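Local coordinates for protein truncated hemoglobin 4 (Chlamydomonas reinhardtii, PDB 6BME) that binds heme through its globin domain, a 2-on-2 fold with protein side chains at both axial positions of the iron, and probably also binds oxygen, at residues A[48-53]-A[88-93]; A[70-73]-A[77-80]; A[81-86]-A[112-117]. All coordinates share one frame; numbering follows the deposited sequence.

Interaction 1. Residues A[48-53]-A[88-93]; sequences RFLAYA and GHFVDS. With HEM (protoporphyrin IX containing Fe), chain C; SO4 (sulfate ion), chain D.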
# COMPACT_ATOMS: atom_id res chain seq x y z
N ARG A 48 -0.46 -7.21 -3.78
CA ARG A 48 -0.13 -7.76 -2.47
C ARG A 48 -0.49 -6.78 -1.35
O ARG A 48 -0.93 -7.20 -0.27
CB ARG A 48 1.36 -8.13 -2.42
CG ARG A 48 1.67 -9.20 -1.39
CD ARG A 48 3.10 -9.70 -1.48
NE ARG A 48 3.26 -10.91 -0.67
CZ ARG A 48 4.43 -11.45 -0.36
NH1 ARG A 48 5.57 -10.89 -0.76
NH2 ARG A 48 4.47 -12.54 0.38
N PHE A 49 -0.34 -5.48 -1.61
CA PHE A 49 -0.77 -4.45 -0.66
C PHE A 49 -2.25 -4.59 -0.37
O PHE A 49 -2.68 -4.61 0.80
CB PHE A 49 -0.45 -3.06 -1.25
CG PHE A 49 -0.70 -1.89 -0.33
CD1 PHE A 49 -1.98 -1.55 0.09
CD2 PHE A 49 0.35 -1.06 0.04
CE1 PHE A 49 -2.20 -0.44 0.93
CE2 PHE A 49 0.15 0.04 0.87
CZ PHE A 49 -1.14 0.35 1.31
N LEU A 50 -3.06 -4.70 -1.43
CA LEU A 50 -4.50 -4.86 -1.27
C LEU A 50 -4.82 -6.15 -0.53
O LEU A 50 -5.67 -6.17 0.38
CB LEU A 50 -5.16 -4.83 -2.65
CG LEU A 50 -6.65 -5.16 -2.74
CD1 LEU A 50 -7.47 -4.17 -1.92
CD2 LEU A 50 -7.07 -5.12 -4.20
N ALA A 51 -4.17 -7.26 -0.91
CA ALA A 51 -4.40 -8.52 -0.21
C ALA A 51 -4.04 -8.41 1.27
O ALA A 51 -4.78 -8.88 2.14
CB ALA A 51 -3.61 -9.64 -0.90
N TYR A 52 -2.91 -7.76 1.57
CA TYR A 52 -2.47 -7.60 2.96
C TYR A 52 -3.47 -6.79 3.77
O TYR A 52 -3.80 -7.15 4.91
CB TYR A 52 -1.09 -6.94 2.99
CG TYR A 52 -0.52 -6.82 4.39
CD1 TYR A 52 0.03 -7.93 5.03
CD2 TYR A 52 -0.54 -5.61 5.08
CE1 TYR A 52 0.54 -7.84 6.31
CE2 TYR A 52 -0.03 -5.51 6.36
CZ TYR A 52 0.51 -6.62 6.97
OH TYR A 52 1.02 -6.52 8.24
N ALA A 53 -3.97 -5.69 3.21
CA ALA A 53 -4.94 -4.87 3.93
C ALA A 53 -6.16 -5.68 4.36
O ALA A 53 -6.79 -5.36 5.38
CB ALA A 53 -5.36 -3.68 3.06
N GLY A 88 -3.89 6.98 2.47
CA GLY A 88 -5.08 7.74 2.09
C GLY A 88 -5.54 7.43 0.67
O GLY A 88 -6.74 7.27 0.41
N HIS A 89 -4.60 7.36 -0.28
CA HIS A 89 -4.99 6.98 -1.63
C HIS A 89 -5.61 5.60 -1.66
O HIS A 89 -6.54 5.35 -2.44
CB HIS A 89 -3.79 7.02 -2.58
CG HIS A 89 -3.32 8.40 -2.91
ND1 HIS A 89 -4.18 9.42 -3.26
CD2 HIS A 89 -2.07 8.93 -2.94
CE1 HIS A 89 -3.48 10.52 -3.49
NE2 HIS A 89 -2.20 10.25 -3.31
N PHE A 90 -5.14 4.69 -0.80
CA PHE A 90 -5.70 3.34 -0.79
C PHE A 90 -7.16 3.36 -0.36
O PHE A 90 -8.02 2.77 -1.03
CB PHE A 90 -4.87 2.43 0.11
CG PHE A 90 -5.37 1.02 0.12
CD1 PHE A 90 -5.20 0.19 -1.00
CD2 PHE A 90 -6.03 0.52 1.22
CE1 PHE A 90 -5.66 -1.11 -0.99
CE2 PHE A 90 -6.50 -0.79 1.23
CZ PHE A 90 -6.33 -1.59 0.13
N VAL A 91 -7.47 4.02 0.76
CA VAL A 91 -8.85 4.01 1.21
C VAL A 91 -9.73 4.82 0.26
O VAL A 91 -10.88 4.45 0.01
CB VAL A 91 -8.98 4.51 2.67
CG1 VAL A 91 -8.15 3.64 3.58
CG2 VAL A 91 -8.55 5.96 2.79
N ASP A 92 -9.19 5.89 -0.33
CA ASP A 92 -9.94 6.60 -1.36
C ASP A 92 -10.27 5.68 -2.53
O ASP A 92 -11.37 5.74 -3.08
CB ASP A 92 -9.16 7.82 -1.85
CG ASP A 92 -8.99 8.89 -0.78
OD1 ASP A 92 -9.56 8.74 0.33
OD2 ASP A 92 -8.28 9.87 -1.04
N SER A 93 -9.31 4.83 -2.93
CA SER A 93 -9.59 3.87 -4.00
C SER A 93 -10.74 2.96 -3.62
O SER A 93 -11.64 2.72 -4.43
CB SER A 93 -8.34 3.05 -4.32
OG SER A 93 -7.26 3.90 -4.64
CHA HEM C . 7.66 -2.64 -2.66
CHB HEM C . 3.75 -3.38 0.08
CHC HEM C . 4.19 1.16 1.72
CHD HEM C . 6.86 2.15 -2.18
C1A HEM C . 6.61 -3.29 -2.06
C2A HEM C . 6.20 -4.68 -2.22
C3A HEM C . 5.11 -4.86 -1.45
C4A HEM C . 4.79 -3.61 -0.80
CMA HEM C . 4.28 -6.14 -1.24
CAA HEM C . 6.90 -5.77 -3.09
CBA HEM C . 6.92 -5.40 -4.57
CGA HEM C . 7.39 -6.53 -5.46
O1A HEM C . 8.56 -7.00 -5.31
O2A HEM C . 6.58 -6.96 -6.34
C1B HEM C . 3.61 -2.25 0.87
C2B HEM C . 2.84 -2.13 2.08
C3B HEM C . 2.98 -0.87 2.53
C4B HEM C . 3.82 -0.16 1.60
CMB HEM C . 2.02 -3.26 2.75
CAB HEM C . 2.37 -0.18 3.77
CBB HEM C . 1.25 -0.60 4.37
C1C HEM C . 4.88 1.85 0.75
C2C HEM C . 5.03 3.27 0.69
C3C HEM C . 5.74 3.57 -0.40
C4C HEM C . 6.09 2.32 -1.05
CMC HEM C . 4.42 4.26 1.70
CAC HEM C . 6.11 5.00 -0.83
CBC HEM C . 6.16 5.33 -2.12
C1D HEM C . 7.38 0.93 -2.60
C2D HEM C . 8.39 0.73 -3.61
C3D HEM C . 8.60 -0.58 -3.74
C4D HEM C . 7.73 -1.26 -2.82
CMD HEM C . 9.07 1.86 -4.40
CAD HEM C . 9.57 -1.30 -4.72
CBD HEM C . 11.00 -1.26 -4.18
CGD HEM C . 11.88 -1.93 -5.21
O1D HEM C . 11.46 -2.96 -5.79
O2D HEM C . 13.02 -1.44 -5.42
NA HEM C . 5.72 -2.68 -1.21
NB HEM C . 4.21 -1.03 0.60
NC HEM C . 5.55 1.30 -0.32
ND HEM C . 7.00 -0.32 -2.12
FE HEM C . 5.60 -0.67 -0.77
S SO4 D . 1.39 -14.12 0.05
O1 SO4 D . 0.07 -14.58 0.43
O2 SO4 D . 2.09 -15.20 -0.66
O3 SO4 D . 2.17 -13.81 1.26
O4 SO4 D . 1.26 -12.94 -0.81
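Leu50 and Phe90 mark the closest backbone approach of 48-53 and 88-93, with their CA atoms 8.3 Å apart. The two helical segments cross steeply, at 78°, and their axes come no nearer than 12.1 Å, so side chains must bridge the interval. Phe90 does most of this. With CG anti to the backbone N (chi1 -178°), its ring reaches out to three residues of 48-53. Phe49 lays CE1 over one face of that ring, toward the rim, 3.6 Å from Phe90 CG; the two side chains run past one another in opposing senses, and their ring planes meet at 53°, an oblique pairing. Leu50 meets the ring at its edge, where Leu50 CD1 lies 3.5 Å from Phe90 CZ, and Ala53 CB approaches Phe90 CE2 obliquely at 3.6 Å. The other side of Phe49 belongs to the heme: Phe49 CD2 lies 3.4 Å from HEM C2B. These are the E and G helices of the truncated globin, and Phe20 of helix 10-25 joins both phenylalanines. Away from the core, Arg48 passes along the heme methyl CMA and holds a sulfate, probably from the crystallisation liquor, through NE and a nearly straight bond from Arg48 NH2 to SO4 O3, 2.8 Å. The contact between the helices is thus wholly apolar and buried, and it backs Phe49, a residue lining the heme pocket beside the iron ligand Lys45.

Interaction 2. Residues A[70-73]-A[77-80]; sequences AHLI and GLNL. With HEM (protoporphyrin IX containing Fe), chain C.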
# COMPACT_ATOMS: atom_id res chain seq x y z
N ALA A 70 13.24 -0.74 3.59
CA ALA A 70 14.28 -0.10 4.41
C ALA A 70 15.20 0.77 3.57
O ALA A 70 15.58 1.87 3.99
CB ALA A 70 15.08 -1.16 5.16
N HIS A 71 15.53 0.33 2.35
CA HIS A 71 16.41 1.12 1.51
C HIS A 71 15.79 2.47 1.13
O HIS A 71 16.53 3.45 0.96
CB HIS A 71 16.81 0.33 0.26
CG HIS A 71 15.70 0.17 -0.74
ND1 HIS A 71 14.64 -0.68 -0.55
CD2 HIS A 71 15.51 0.73 -1.96
CE1 HIS A 71 13.83 -0.63 -1.59
NE2 HIS A 71 14.35 0.22 -2.47
N LEU A 72 14.46 2.54 1.01
CA LEU A 72 13.82 3.82 0.69
C LEU A 72 13.88 4.77 1.87
O LEU A 72 14.06 5.99 1.69
CB LEU A 72 12.36 3.59 0.28
CG LEU A 72 12.16 2.63 -0.90
CD1 LEU A 72 10.70 2.24 -1.05
CD2 LEU A 72 12.69 3.24 -2.19
N ILE A 73 13.70 4.24 3.08
CA ILE A 73 13.76 5.06 4.29
C ILE A 73 15.19 5.53 4.55
O ILE A 73 15.41 6.65 5.01
CB ILE A 73 13.20 4.26 5.49
CG1 ILE A 73 11.72 3.94 5.27
CG2 ILE A 73 13.37 5.03 6.81
CD1 ILE A 73 11.17 2.90 6.26
N GLY A 77 14.84 8.96 1.87
CA GLY A 77 14.02 9.87 2.64
C GLY A 77 12.55 9.50 2.74
O GLY A 77 11.72 10.38 2.98
N LEU A 78 12.21 8.22 2.58
CA LEU A 78 10.82 7.79 2.73
C LEU A 78 10.37 8.00 4.17
O LEU A 78 11.09 7.63 5.11
CB LEU A 78 10.69 6.32 2.33
CG LEU A 78 9.25 5.79 2.32
CD1 LEU A 78 8.50 6.56 1.27
CD2 LEU A 78 9.17 4.27 2.05
N ASN A 79 9.19 8.59 4.36
CA ASN A 79 8.81 9.01 5.71
C ASN A 79 7.32 8.79 5.95
O ASN A 79 6.58 8.28 5.10
CB ASN A 79 9.23 10.47 5.96
CG ASN A 79 8.52 11.46 5.06
OD1 ASN A 79 7.32 11.38 4.86
ND2 ASN A 79 9.26 12.42 4.53
N LEU A 80 6.88 9.18 7.16
CA LEU A 80 5.50 8.95 7.57
C LEU A 80 4.51 9.75 6.73
O LEU A 80 3.37 9.31 6.55
CB LEU A 80 5.34 9.29 9.05
CG LEU A 80 5.93 8.30 10.06
CD1 LEU A 80 5.79 8.84 11.45
CD2 LEU A 80 5.26 6.92 9.94
CHA HEM C . 7.66 -2.64 -2.66
CHB HEM C . 3.75 -3.38 0.08
CHC HEM C . 4.19 1.16 1.72
CHD HEM C . 6.86 2.15 -2.18
C1A HEM C . 6.61 -3.29 -2.06
C2A HEM C . 6.20 -4.68 -2.22
C3A HEM C . 5.11 -4.86 -1.45
C4A HEM C . 4.79 -3.61 -0.80
CMA HEM C . 4.28 -6.14 -1.24
CAA HEM C . 6.90 -5.77 -3.09
CBA HEM C . 6.92 -5.40 -4.57
CGA HEM C . 7.39 -6.53 -5.46
O1A HEM C . 8.56 -7.00 -5.31
O2A HEM C . 6.58 -6.96 -6.34
C1B HEM C . 3.61 -2.25 0.87
C2B HEM C . 2.84 -2.13 2.08
C3B HEM C . 2.98 -0.87 2.53
C4B HEM C . 3.82 -0.16 1.60
CMB HEM C . 2.02 -3.26 2.75
CAB HEM C . 2.37 -0.18 3.77
CBB HEM C . 1.25 -0.60 4.37
C1C HEM C . 4.88 1.85 0.75
C2C HEM C . 5.03 3.27 0.69
C3C HEM C . 5.74 3.57 -0.40
C4C HEM C . 6.09 2.32 -1.05
CMC HEM C . 4.42 4.26 1.70
CAC HEM C . 6.11 5.00 -0.83
CBC HEM C . 6.16 5.33 -2.12
C1D HEM C . 7.38 0.93 -2.60
C2D HEM C . 8.39 0.73 -3.61
C3D HEM C . 8.60 -0.58 -3.74
C4D HEM C . 7.73 -1.26 -2.82
CMD HEM C . 9.07 1.86 -4.40
CAD HEM C . 9.57 -1.30 -4.72
CBD HEM C . 11.00 -1.26 -4.18
CGD HEM C . 11.88 -1.93 -5.21
O1D HEM C . 11.46 -2.96 -5.79
O2D HEM C . 13.02 -1.44 -5.42
NA HEM C . 5.72 -2.68 -1.21
NB HEM C . 4.21 -1.03 0.60
NC HEM C . 5.55 1.30 -0.32
ND HEM C . 7.00 -0.32 -2.12
FE HEM C . 5.60 -0.67 -0.77
O HOH W 1 13.66 8.49 5.81
O HOH W 2 16.96 8.79 3.90
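Leu78 points its side chain at helix 62-75, where its methyl CD2 lies 3.7 Å from Leu72 CB, over the outer part of the heme. The chi1 of Leu78 (-174°) places CG beside its own carbonyl carbon, which aims the branch at helix 62-75 and the porphyrin together: while CD2 meets Leu72, Leu78 CD1 comes within 3.5 Å of HEM CAC. Leu72 also reaches the cofactor, its CD1 being 3.7 Å from HEM CMD. Ile73 crosses Leu78 more loosely, with Ile73 CG1 3.9 Å from Leu78 CB. The backbone is pinned where Leu78 N donates to Leu72 O, 3.0 Å away; the bond is nearly straight at the hydrogen (169°), but the donor stands 43° above the carbonyl plane. This is the corner after the proximal helix of the globin fold, the helix that carries the iron ligand His69. Gly77, with its positive phi, turns the chain out of the helix, and Asn79 then serves as N-cap of helix 80-96, accepting from His82 N. Two waters complete the turn, one bridging Ile73 O to Leu78 O, the other linking Ile73 O with Gly77 N. His71 borders the propionate side, its ring edge toward HEM CBD and one face covered by Leu72 CG, 3.6 Å above the plane. An alanine here removes the imidazole, which would probably leave the propionate arm without its flanking group and Leu72 CG without the ring it packs on. Leu78 additionally touches Phe33, and Ile73 touches Tyr123.

Interaction 3. Residues A[81-86]-A[112-117]; sequences THFDKV and IGVRPL. With HEM (protoporphyrin IX containing Fe), chain C.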
# COMPACT_ATOMS: atom_id res chain seq x y z
N THR A 81 4.91 10.93 6.25
CA THR A 81 4.01 11.68 5.38
C THR A 81 3.76 10.89 4.09
O THR A 81 2.64 10.83 3.60
CB THR A 81 4.60 13.06 5.06
OG1 THR A 81 4.94 13.73 6.28
CG2 THR A 81 3.58 13.92 4.31
N HIS A 82 4.81 10.27 3.55
CA HIS A 82 4.61 9.44 2.37
C HIS A 82 3.68 8.27 2.68
O HIS A 82 2.76 7.99 1.91
CB HIS A 82 5.96 8.96 1.85
CG HIS A 82 6.88 10.07 1.47
ND1 HIS A 82 8.18 10.14 1.91
CD2 HIS A 82 6.68 11.18 0.71
CE1 HIS A 82 8.75 11.23 1.42
NE2 HIS A 82 7.86 11.88 0.70
N PHE A 83 3.90 7.59 3.82
CA PHE A 83 3.04 6.47 4.21
C PHE A 83 1.59 6.90 4.32
O PHE A 83 0.68 6.20 3.86
CB PHE A 83 3.49 5.86 5.54
CG PHE A 83 2.55 4.78 6.05
CD1 PHE A 83 1.42 5.11 6.80
CD2 PHE A 83 2.78 3.44 5.76
CE1 PHE A 83 0.55 4.13 7.25
CE2 PHE A 83 1.92 2.45 6.21
CZ PHE A 83 0.80 2.79 6.95
N ASP A 84 1.35 8.03 4.99
CA ASP A 84 -0.03 8.49 5.18
C ASP A 84 -0.68 8.87 3.86
O ASP A 84 -1.91 8.79 3.75
CB ASP A 84 -0.06 9.68 6.15
CG ASP A 84 0.33 9.28 7.57
OD1 ASP A 84 0.20 8.08 7.90
OD2 ASP A 84 0.76 10.16 8.36
N LYS A 85 0.10 9.32 2.88
CA LYS A 85 -0.48 9.66 1.58
C LYS A 85 -0.84 8.40 0.81
O LYS A 85 -1.92 8.32 0.21
CB LYS A 85 0.49 10.55 0.78
CG LYS A 85 -0.18 11.37 -0.33
CD LYS A 85 -1.11 12.46 0.26
CE LYS A 85 -1.92 13.16 -0.84
NZ LYS A 85 -1.00 13.90 -1.76
N VAL A 86 0.06 7.40 0.81
CA VAL A 86 -0.24 6.11 0.18
C VAL A 86 -1.46 5.48 0.82
O VAL A 86 -2.36 4.98 0.13
CB VAL A 86 0.99 5.18 0.26
CG1 VAL A 86 0.61 3.73 -0.07
CG2 VAL A 86 2.11 5.66 -0.68
N ILE A 112 -2.92 1.25 9.88
CA ILE A 112 -2.49 1.91 11.11
C ILE A 112 -1.52 1.01 11.87
O ILE A 112 -0.53 1.48 12.45
CB ILE A 112 -3.71 2.30 11.96
CG1 ILE A 112 -4.54 3.39 11.28
CG2 ILE A 112 -3.29 2.76 13.36
CD1 ILE A 112 -3.78 4.68 11.03
N GLY A 113 -1.78 -0.30 11.86
CA GLY A 113 -0.92 -1.23 12.57
C GLY A 113 0.51 -1.27 12.07
O GLY A 113 1.43 -1.52 12.84
N VAL A 114 0.73 -1.02 10.77
CA VAL A 114 2.08 -1.07 10.22
C VAL A 114 2.70 0.30 10.01
O VAL A 114 3.89 0.38 9.66
CB VAL A 114 2.12 -1.88 8.90
CG1 VAL A 114 1.84 -3.33 9.18
CG2 VAL A 114 1.10 -1.33 7.90
N ARG A 115 1.95 1.38 10.24
CA ARG A 115 2.52 2.72 10.14
C ARG A 115 3.81 2.90 10.93
O ARG A 115 4.75 3.51 10.38
CB ARG A 115 1.46 3.75 10.58
CG ARG A 115 1.88 5.22 10.43
CD ARG A 115 0.69 6.15 10.69
NE ARG A 115 1.00 7.56 10.45
CZ ARG A 115 1.63 8.35 11.32
NH1 ARG A 115 2.01 7.89 12.50
NH2 ARG A 115 1.87 9.62 11.00
N PRO A 116 3.95 2.43 12.17
CA PRO A 116 5.22 2.65 12.90
C PRO A 116 6.46 2.10 12.21
O PRO A 116 7.56 2.56 12.53
CB PRO A 116 4.97 1.93 14.23
CG PRO A 116 3.51 2.03 14.42
CD PRO A 116 2.94 1.83 13.06
N LEU A 117 6.33 1.16 11.27
CA LEU A 117 7.50 0.67 10.56
C LEU A 117 8.01 1.65 9.52
O LEU A 117 9.07 1.40 8.92
CB LEU A 117 7.18 -0.66 9.87
CG LEU A 117 6.43 -1.70 10.71
CD1 LEU A 117 5.94 -2.85 9.83
CD2 LEU A 117 7.28 -2.21 11.87
CHA HEM C . 7.66 -2.64 -2.66
CHB HEM C . 3.75 -3.38 0.08
CHC HEM C . 4.19 1.16 1.72
CHD HEM C . 6.86 2.15 -2.18
C1A HEM C . 6.61 -3.29 -2.06
C2A HEM C . 6.20 -4.68 -2.22
C3A HEM C . 5.11 -4.86 -1.45
C4A HEM C . 4.79 -3.61 -0.80
CMA HEM C . 4.28 -6.14 -1.24
CAA HEM C . 6.90 -5.77 -3.09
CBA HEM C . 6.92 -5.40 -4.57
CGA HEM C . 7.39 -6.53 -5.46
O1A HEM C . 8.56 -7.00 -5.31
O2A HEM C . 6.58 -6.96 -6.34
C1B HEM C . 3.61 -2.25 0.87
C2B HEM C . 2.84 -2.13 2.08
C3B HEM C . 2.98 -0.87 2.53
C4B HEM C . 3.82 -0.16 1.60
CMB HEM C . 2.02 -3.26 2.75
CAB HEM C . 2.37 -0.18 3.77
CBB HEM C . 1.25 -0.60 4.37
C1C HEM C . 4.88 1.85 0.75
C2C HEM C . 5.03 3.27 0.69
C3C HEM C . 5.74 3.57 -0.40
C4C HEM C . 6.09 2.32 -1.05
CMC HEM C . 4.42 4.26 1.70
CAC HEM C . 6.11 5.00 -0.83
CBC HEM C . 6.16 5.33 -2.12
C1D HEM C . 7.38 0.93 -2.60
C2D HEM C . 8.39 0.73 -3.61
C3D HEM C . 8.60 -0.58 -3.74
C4D HEM C . 7.73 -1.26 -2.82
CMD HEM C . 9.07 1.86 -4.40
CAD HEM C . 9.57 -1.30 -4.72
CBD HEM C . 11.00 -1.26 -4.18
CGD HEM C . 11.88 -1.93 -5.21
O1D HEM C . 11.46 -2.96 -5.79
O2D HEM C . 13.02 -1.44 -5.42
NA HEM C . 5.72 -2.68 -1.21
NB HEM C . 4.21 -1.03 0.60
NC HEM C . 5.55 1.30 -0.32
ND HEM C . 7.00 -0.32 -2.12
FE HEM C . 5.60 -0.67 -0.77
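Phe83 extends its ring away from its own amide nitrogen (chi1 174°), toward 112-117, and carries the apolar half of the contact. Arg115 lies over one face of the ring, where its CA forms a CH-pi contact 3.9 Å from the centroid of Phe83, and Arg115 CB comes within 3.5 Å of Phe83 CE1. At the ring's edge sits Val114 CG2, more distant, while Phe83 CE2 turns to the heme vinyl, 3.6 Å from HEM CAB. Asp84, next in sequence, meets the extended side chain of Arg115 in a side-on, two-pronged salt bridge: Arg115 NE gives a bond of 2.7 Å to Asp84 OD1 and Arg115 NH2 one of 2.9 Å to Asp84 OD2. Each oxygen uses its syn lone pair, and carboxylate and guanidinium are only 7° from coplanar. Farther along, Val86 turns to the porphyrin, its CG2 3.6 Å from HEM CMC. In the 2-on-2 globin fold these segments join the G helix to the end of the H helix. The paired bonds fix the guanidinium's rotation, and the aliphatic stem of Arg115 covers Phe83, a wall of the heme pocket, while the charged end is held by Asp84.

From the N terminus, 48-53 on helix 39-53 opens interaction 1. Before that loop closes, the chain runs through helix 62-75 and makes interaction 2, a short local closure between 70-73 and 77-80 that lies within the longer one. Helix 80-96 follows at once: 81-86 opens interaction 3, then 88-93 on the same helix closes interaction 1. Only at the end of helix 101-114 does 112-117 close interaction 3, so interactions 1 and 3 cross. They also touch directly, Phe49 against Val86 and Tyr52 against Val114, and Leu80 of interaction 2 packs on Arg115. Helix 80-96 thereby ties helix 39-53 to helix 101-114, and all three contacts reach the heme.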